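Exo-beta-1,4-mannosidase (Rhizomucor miehei, PDB 4LYP) probably hydrolyses beta-1,4-linked mannosides, releasing mannose from the chain ends, as an extracellular family 5 glycoside hydrolase, and also carries out transglycosylation. Local coordinates at residues 93-101 / 142-151; 290-299 / 311-319. One frame throughout, in Å; residues are numbered along the deposited sequence.

Contact 1: 93-101 / 142-151; sequences INNLRVMAS and NMTAVMTLGN
Thr148, Met143 and Val146 of segment 142-151 carry much of the contact with 93-101, in which two neighbouring parallel strands of a TIM barrel, 95-99 and 144-148, lie side by side. The pair illustrates how a barrel strand serves two environments at once: Asn95, Arg97, Met99, Thr144, Val146 and Thr148 face the interior, while Leu96, Val98, Ala145 and Met147 face the surrounding helices. The backbone ladder runs in the parallel manner: alternate residues, Leu96 and Val98, each bond to the two residues that flank their partner; Val98 N reaches Val146 O at 2.9 Å with an almost straight N-H...O angle of 177°.

At the start of the ladder Met143 lies over the chain before strand 95-99. Its side chain is extended beyond CG (chi2 177°), which carries SD across Leu96, 3.9 Å from Leu96 CG, and sets CE 3.6 Å from Ile93 O. Ile85 of helix 78-90 packs on both Met143 and Leu96.

Val146 spreads its methyls over two interior neighbours, CG1 lying 4.1 Å from Arg97 CG and CG2 3.9 Å from Asn95 OD1. Thr148 flanks the stretched Arg97 chain. Its OG1 is hydrogen-bonded to Gln234 OE1, which also takes Arg97 NE, so the next strand ties the two together. The guanidinium is further gripped by Asn61, Asn237 and a salt bridge to Glu337, which should fix its rotation in the buried core.

Back at the start of the strands, Asn95 turns its amide toward Thr144, whose OG1 is also hydrogen-bonded to Tyr55 OH: Asn95 ND2 donates to Thr144 OG1 at 2.9 Å, the hydroxyl oxygen lying only 3° out of the amide plane.

Contact 2: 290-299 / 311-319; sequences CHCWVENWGI and ANEYMHDFL. With GAI (guanidine), chain C.
A strand and the loop following it pack against a helix here through sulfur-aromatic and apolar contacts, with Tyr314 and Phe318 of helix 308-329 pressed onto Cys290, Cys292, Val294, Trp297 and Ile299. The contact lies on the outer side of strand 288-292, away from the pocket. The short strand and helix segments run nearly antiparallel, at 172°, with their axes 10.2 Å apart.

Tyr314 and Phe318 sit one turn apart on the helix, and both place CG anti to the backbone N (chi1 -176° for Tyr314), sending their rings across to the strand and loop. Cys292 fits between them and treats them differently: its SG stands over one face of Phe318, 4.2 Å from the ring centroid, but lies at the edge of Tyr314. Met315 CE closes on the same sulfur at 3.9 Å. Two residues earlier on the strand, Cys290 SG approaches Phe318 obliquely, touching CE2 at 3.7 Å.

This is the strand-loop-helix unit of a TIM barrel, in which the loop after the strand's C-terminal end reaches the pocket before the chain returns along the outside. The loop turns back through a type I turn from Glu295 to Gly298, bringing Trp297 and Ile299 onto the helix. Ile299 CG1 makes a CH-pi contact over one face of Tyr314. Trp297 meets both rings with its benzo edge, CZ3 lying 3.3 Å from Tyr314 OH and 3.8 Å from Phe318 CE1.

On the inner side, His291 is hydrogen-bonded to Glu238 and Glu336, and Trp293 to Glu337. Trp293 and Asn296 line the guanidine pocket, where Trp293 CD1 comes within 3.7 Å of guanidine N1.

Overall arrangement
Following the chain from the N terminus, strand 53-61 and helix 78-90 come before strand 95-99; the chain then passes through 44 residues that include helix 125-140, and returns alongside as strand 144-148: contact 1 closes this beta-alpha-beta step. Well after that step is complete, strand 288-292 leads through a loop of its own into helix 308-329, and contact 2 closes that far shorter excursion. The two are therefore in series, neither nested nor crossed. Contact 1 joins barrel strand to barrel strand, whereas contact 2 joins barrel wall to outer helix. Although their centres lie about 23 Å apart, they meet inside the barrel, where Arg97 NH2 packs 3.6 Å from His291 CE1.

Contact 1: 93-101 / 142-151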
# COMPACT_ATOMS: atom_id res chain seq x y z
N ILE A 93 -9.31 -12.76 -0.41
CA ILE A 93 -8.05 -12.02 -0.16
C ILE A 93 -7.26 -12.75 0.92
O ILE A 93 -7.77 -13.09 2.00
CB ILE A 93 -8.38 -10.54 0.17
CG1 ILE A 93 -8.90 -9.82 -1.12
CG2 ILE A 93 -7.28 -9.84 0.95
CD1 ILE A 93 -9.78 -8.59 -0.82
N ASN A 94 -5.94 -12.87 0.67
CA ASN A 94 -5.03 -13.47 1.64
C ASN A 94 -3.96 -12.49 2.14
O ASN A 94 -3.12 -12.89 2.97
CB ASN A 94 -4.37 -14.75 1.16
CG ASN A 94 -3.28 -14.51 0.14
OD1 ASN A 94 -3.18 -13.39 -0.42
ND2 ASN A 94 -2.52 -15.53 -0.19
N ASN A 95 -3.95 -11.24 1.69
CA ASN A 95 -2.84 -10.35 1.94
C ASN A 95 -3.33 -8.91 1.91
O ASN A 95 -4.01 -8.51 0.96
CB ASN A 95 -1.73 -10.54 0.85
CG ASN A 95 -0.51 -9.68 1.07
OD1 ASN A 95 -0.36 -8.63 0.42
ND2 ASN A 95 0.37 -10.09 1.97
N LEU A 96 -3.06 -8.17 3.02
CA LEU A 96 -3.39 -6.74 3.05
C LEU A 96 -2.09 -5.94 3.17
O LEU A 96 -1.25 -6.20 4.02
CB LEU A 96 -4.28 -6.35 4.24
CG LEU A 96 -5.61 -7.14 4.30
CD1 LEU A 96 -6.40 -6.64 5.50
CD2 LEU A 96 -6.46 -6.95 3.01
N ARG A 97 -1.96 -4.95 2.28
CA ARG A 97 -0.92 -3.91 2.42
C ARG A 97 -1.52 -2.83 3.29
O ARG A 97 -2.57 -2.27 2.95
CB ARG A 97 -0.48 -3.44 1.04
CG ARG A 97 0.58 -2.36 1.12
CD ARG A 97 1.26 -2.21 -0.23
NE ARG A 97 2.19 -1.05 -0.25
CZ ARG A 97 1.95 0.14 -0.77
NH1 ARG A 97 0.74 0.48 -1.19
NH2 ARG A 97 2.93 1.04 -0.79
N VAL A 98 -0.89 -2.57 4.42
CA VAL A 98 -1.43 -1.73 5.46
C VAL A 98 -0.40 -0.63 5.79
O VAL A 98 0.77 -0.76 5.51
CB VAL A 98 -1.88 -2.52 6.70
CG1 VAL A 98 -2.89 -3.58 6.28
CG2 VAL A 98 -0.71 -3.09 7.45
N MET A 99 -0.89 0.40 6.43
CA MET A 99 -0.02 1.49 6.84
C MET A 99 0.26 1.41 8.34
O MET A 99 -0.58 1.44 9.15
CB MET A 99 -0.67 2.83 6.45
CG MET A 99 0.19 4.07 6.68
SD MET A 99 1.92 4.07 6.03
CE MET A 99 1.61 5.65 5.32
N ALA A 100 1.55 1.28 8.65
CA ALA A 100 2.05 1.13 10.01
C ALA A 100 2.84 2.39 10.42
O ALA A 100 3.88 2.30 11.12
CB ALA A 100 2.87 -0.10 10.16
N SER A 101 2.35 3.54 9.98
CA SER A 101 2.92 4.82 10.35
C SER A 101 1.84 5.87 10.08
O SER A 101 0.97 5.66 9.23
CB SER A 101 4.17 5.14 9.52
OG SER A 101 3.85 5.45 8.17
N ASN A 142 -6.48 -15.67 8.37
CA ASN A 142 -5.35 -16.27 7.69
C ASN A 142 -4.79 -15.36 6.62
O ASN A 142 -4.34 -15.85 5.61
CB ASN A 142 -5.75 -17.66 7.14
CG ASN A 142 -5.93 -18.69 8.32
OD1 ASN A 142 -5.12 -18.69 9.24
ND2 ASN A 142 -6.92 -19.55 8.24
N MET A 143 -4.77 -14.07 6.86
CA MET A 143 -4.15 -13.12 5.98
C MET A 143 -2.74 -12.78 6.45
O MET A 143 -2.48 -12.80 7.65
CB MET A 143 -4.99 -11.85 5.88
CG MET A 143 -6.39 -12.07 5.31
SD MET A 143 -7.28 -10.51 5.35
CE MET A 143 -8.87 -11.00 4.68
N THR A 144 -1.92 -12.29 5.51
CA THR A 144 -0.62 -11.73 5.92
C THR A 144 -0.60 -10.24 5.57
O THR A 144 -1.39 -9.76 4.72
CB THR A 144 0.56 -12.42 5.22
OG1 THR A 144 0.40 -12.33 3.78
CG2 THR A 144 0.68 -13.86 5.68
N ALA A 145 0.27 -9.51 6.25
CA ALA A 145 0.35 -8.07 6.16
C ALA A 145 1.68 -7.63 5.53
O ALA A 145 2.76 -8.08 5.92
CB ALA A 145 0.25 -7.43 7.53
N VAL A 146 1.58 -6.66 4.64
CA VAL A 146 2.75 -5.87 4.20
C VAL A 146 2.69 -4.57 5.02
O VAL A 146 1.69 -3.82 4.92
CB VAL A 146 2.73 -5.58 2.68
CG1 VAL A 146 3.82 -4.63 2.30
CG2 VAL A 146 2.83 -6.91 1.92
N MET A 147 3.69 -4.38 5.89
CA MET A 147 3.66 -3.29 6.89
C MET A 147 4.44 -2.08 6.36
O MET A 147 5.67 -2.07 6.43
CB MET A 147 4.28 -3.76 8.16
CG MET A 147 3.50 -4.89 8.88
SD MET A 147 2.03 -4.29 9.71
CE MET A 147 2.80 -3.69 11.22
N THR A 148 3.74 -1.11 5.80
CA THR A 148 4.38 0.08 5.21
C THR A 148 4.80 1.01 6.36
O THR A 148 3.96 1.45 7.15
CB THR A 148 3.49 0.77 4.23
OG1 THR A 148 3.03 -0.21 3.25
CG2 THR A 148 4.18 1.90 3.49
N LEU A 149 6.11 1.26 6.49
CA LEU A 149 6.64 1.97 7.67
C LEU A 149 6.72 3.47 7.51
O LEU A 149 7.05 4.18 8.50
CB LEU A 149 8.01 1.39 8.01
CG LEU A 149 7.97 -0.02 8.57
CD1 LEU A 149 9.35 -0.68 8.38
CD2 LEU A 149 7.60 0.05 10.04
N GLY A 150 6.47 3.99 6.32
CA GLY A 150 6.54 5.43 6.07
C GLY A 150 5.93 5.75 4.76
O GLY A 150 5.37 4.84 4.11
N ASN A 151 6.06 6.99 4.34
CA ASN A 151 5.32 7.44 3.15
C ASN A 151 6.04 8.61 2.56
O ASN A 151 6.32 9.57 3.30
CB ASN A 151 3.90 7.82 3.55
CG ASN A 151 2.95 8.06 2.39
OD1 ASN A 151 3.28 7.89 1.20
ND2 ASN A 151 1.73 8.37 2.75
O HOH W 1 -2.36 -16.03 3.68

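Contact 2: 290-299 / 311-319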
# COMPACT_ATOMS: atom_id res chain seq x y z
N CYS A 290 5.59 -3.00 -8.04
CA CYS A 290 5.23 -1.93 -8.94
C CYS A 290 3.87 -1.42 -8.57
O CYS A 290 3.05 -2.14 -7.94
CB CYS A 290 5.35 -2.44 -10.42
SG CYS A 290 4.28 -3.79 -10.86
N HIS A 291 3.63 -0.14 -8.92
CA HIS A 291 2.34 0.52 -8.71
C HIS A 291 1.99 1.10 -10.06
O HIS A 291 2.78 1.84 -10.66
CB HIS A 291 2.47 1.71 -7.77
CG HIS A 291 2.91 1.41 -6.36
ND1 HIS A 291 2.95 2.36 -5.39
CD2 HIS A 291 3.34 0.26 -5.78
CE1 HIS A 291 3.40 1.82 -4.25
NE2 HIS A 291 3.64 0.56 -4.45
N CYS A 292 0.79 0.79 -10.61
CA CYS A 292 0.42 1.24 -11.95
C CYS A 292 -0.78 2.19 -11.87
O CYS A 292 -1.88 1.76 -11.40
CB CYS A 292 0.07 0.02 -12.82
SG CYS A 292 -0.34 0.57 -14.53
N TRP A 293 -0.58 3.44 -12.28
CA TRP A 293 -1.58 4.52 -12.12
C TRP A 293 -1.86 5.28 -13.38
O TRP A 293 -1.33 6.36 -13.60
CB TRP A 293 -1.17 5.43 -10.97
CG TRP A 293 -1.30 4.75 -9.64
CD1 TRP A 293 -0.35 4.37 -8.75
CD2 TRP A 293 -2.58 4.34 -9.10
NE1 TRP A 293 -0.95 3.70 -7.66
CE2 TRP A 293 -2.30 3.70 -7.89
CE3 TRP A 293 -3.91 4.46 -9.54
CZ2 TRP A 293 -3.34 3.23 -7.08
CZ3 TRP A 293 -4.92 3.98 -8.77
CH2 TRP A 293 -4.63 3.33 -7.56
N VAL A 294 -2.72 4.70 -14.25
CA VAL A 294 -2.88 5.28 -15.57
C VAL A 294 -3.48 6.70 -15.55
O VAL A 294 -3.06 7.55 -16.35
CB VAL A 294 -3.64 4.34 -16.53
CG1 VAL A 294 -2.73 3.20 -16.97
CG2 VAL A 294 -5.00 3.89 -15.98
N GLU A 295 -4.45 7.00 -14.69
CA GLU A 295 -5.00 8.36 -14.71
C GLU A 295 -3.96 9.34 -14.16
O GLU A 295 -3.72 10.39 -14.76
CB GLU A 295 -6.30 8.42 -13.89
CG GLU A 295 -6.90 9.82 -13.84
CD GLU A 295 -8.22 9.94 -13.14
OE1 GLU A 295 -8.82 8.90 -12.76
OE2 GLU A 295 -8.65 11.07 -12.94
N ASN A 296 -3.29 9.00 -13.04
CA ASN A 296 -2.36 9.91 -12.43
C ASN A 296 -1.25 10.25 -13.38
O ASN A 296 -0.73 11.38 -13.35
CB ASN A 296 -1.70 9.25 -11.20
CG ASN A 296 -2.71 8.75 -10.16
OD1 ASN A 296 -3.64 8.03 -10.52
ND2 ASN A 296 -2.50 9.08 -8.92
N TRP A 297 -0.86 9.31 -14.26
CA TRP A 297 0.26 9.49 -15.17
C TRP A 297 -0.16 10.03 -16.50
O TRP A 297 0.71 10.19 -17.38
CB TRP A 297 1.01 8.16 -15.33
CG TRP A 297 1.54 7.61 -14.06
CD1 TRP A 297 1.57 8.21 -12.84
CD2 TRP A 297 2.00 6.23 -13.88
NE1 TRP A 297 2.07 7.26 -11.89
CE2 TRP A 297 2.34 6.09 -12.49
CE3 TRP A 297 2.17 5.13 -14.74
CZ2 TRP A 297 2.81 4.85 -11.97
CZ3 TRP A 297 2.70 3.97 -14.26
CH2 TRP A 297 3.04 3.84 -12.88
N GLY A 298 -1.45 10.38 -16.67
CA GLY A 298 -1.85 11.02 -17.95
C GLY A 298 -2.11 10.07 -19.09
O GLY A 298 -2.31 10.50 -20.21
N ILE A 299 -2.15 8.76 -18.79
CA ILE A 299 -2.39 7.76 -19.83
C ILE A 299 -3.90 7.55 -20.09
O ILE A 299 -4.29 7.15 -21.17
CB ILE A 299 -1.75 6.41 -19.36
CG1 ILE A 299 -0.24 6.65 -19.20
CG2 ILE A 299 -2.08 5.23 -20.28
CD1 ILE A 299 0.51 6.92 -20.50
N ALA A 311 -5.49 2.49 -22.01
CA ALA A 311 -5.11 2.11 -20.65
C ALA A 311 -4.87 0.61 -20.53
O ALA A 311 -3.91 0.18 -19.85
CB ALA A 311 -6.22 2.53 -19.68
N ASN A 312 -5.71 -0.23 -21.18
CA ASN A 312 -5.49 -1.67 -21.13
C ASN A 312 -4.16 -2.03 -21.77
O ASN A 312 -3.43 -2.87 -21.25
CB ASN A 312 -6.61 -2.46 -21.86
CG ASN A 312 -7.93 -2.42 -21.14
OD1 ASN A 312 -7.96 -2.45 -19.90
ND2 ASN A 312 -9.02 -2.48 -21.89
N GLU A 313 -3.81 -1.39 -22.89
CA GLU A 313 -2.53 -1.73 -23.53
C GLU A 313 -1.37 -1.27 -22.67
O GLU A 313 -0.35 -1.99 -22.56
CB GLU A 313 -2.50 -1.00 -24.85
CG GLU A 313 -3.53 -1.59 -25.82
CD GLU A 313 -3.77 -0.76 -27.03
OE1 GLU A 313 -3.08 0.22 -27.27
OE2 GLU A 313 -4.65 -1.18 -27.81
N TYR A 314 -1.49 -0.12 -22.00
CA TYR A 314 -0.43 0.36 -21.11
C TYR A 314 -0.22 -0.64 -19.98
O TYR A 314 0.90 -1.01 -19.68
CB TYR A 314 -0.76 1.74 -20.57
CG TYR A 314 0.38 2.27 -19.73
CD1 TYR A 314 0.48 1.96 -18.36
CD2 TYR A 314 1.37 3.06 -20.31
CE1 TYR A 314 1.54 2.36 -17.59
CE2 TYR A 314 2.42 3.51 -19.53
CZ TYR A 314 2.50 3.12 -18.15
OH TYR A 314 3.57 3.52 -17.42
N MET A 315 -1.30 -1.07 -19.33
CA MET A 315 -1.23 -2.06 -18.24
C MET A 315 -0.58 -3.33 -18.76
O MET A 315 0.28 -3.90 -18.09
CB MET A 315 -2.62 -2.31 -17.69
CG MET A 315 -2.68 -3.54 -16.77
SD MET A 315 -1.69 -3.35 -15.21
CE MET A 315 -2.84 -2.40 -14.19
N HIS A 316 -0.98 -3.82 -19.93
CA HIS A 316 -0.38 -5.01 -20.44
C HIS A 316 1.15 -4.89 -20.58
O HIS A 316 1.90 -5.80 -20.17
CB HIS A 316 -0.98 -5.29 -21.85
CG HIS A 316 -0.38 -6.46 -22.51
ND1 HIS A 316 0.75 -6.37 -23.27
CD2 HIS A 316 -0.74 -7.78 -22.45
CE1 HIS A 316 1.05 -7.61 -23.75
NE2 HIS A 316 0.17 -8.48 -23.20
N ASP A 317 1.58 -3.78 -21.20
CA ASP A 317 3.01 -3.61 -21.43
C ASP A 317 3.75 -3.36 -20.11
O ASP A 317 4.91 -3.74 -20.01
CB ASP A 317 3.26 -2.45 -22.43
CG ASP A 317 2.72 -2.73 -23.85
OD1 ASP A 317 2.30 -3.85 -24.10
OD2 ASP A 317 2.69 -1.76 -24.60
N PHE A 318 3.12 -2.72 -19.13
CA PHE A 318 3.70 -2.44 -17.82
C PHE A 318 3.96 -3.77 -17.09
O PHE A 318 5.02 -4.02 -16.57
CB PHE A 318 2.72 -1.57 -17.07
CG PHE A 318 3.25 -1.07 -15.75
CD1 PHE A 318 4.00 0.09 -15.69
CD2 PHE A 318 2.94 -1.73 -14.57
CE1 PHE A 318 4.46 0.61 -14.47
CE2 PHE A 318 3.40 -1.21 -13.37
CZ PHE A 318 4.16 -0.07 -13.31
N LEU A 319 2.98 -4.68 -17.11
CA LEU A 319 3.17 -5.97 -16.44
C LEU A 319 4.29 -6.75 -17.12
O LEU A 319 5.13 -7.35 -16.42
CB LEU A 319 1.85 -6.79 -16.47
CG LEU A 319 0.80 -6.25 -15.53
CD1 LEU A 319 -0.53 -7.01 -15.80
CD2 LEU A 319 1.16 -6.46 -14.08
C GAI C . 0.49 8.29 -6.23
N1 GAI C . 0.56 6.96 -6.24
N2 GAI C . 1.68 8.92 -6.18
N3 GAI C . -0.61 8.95 -6.18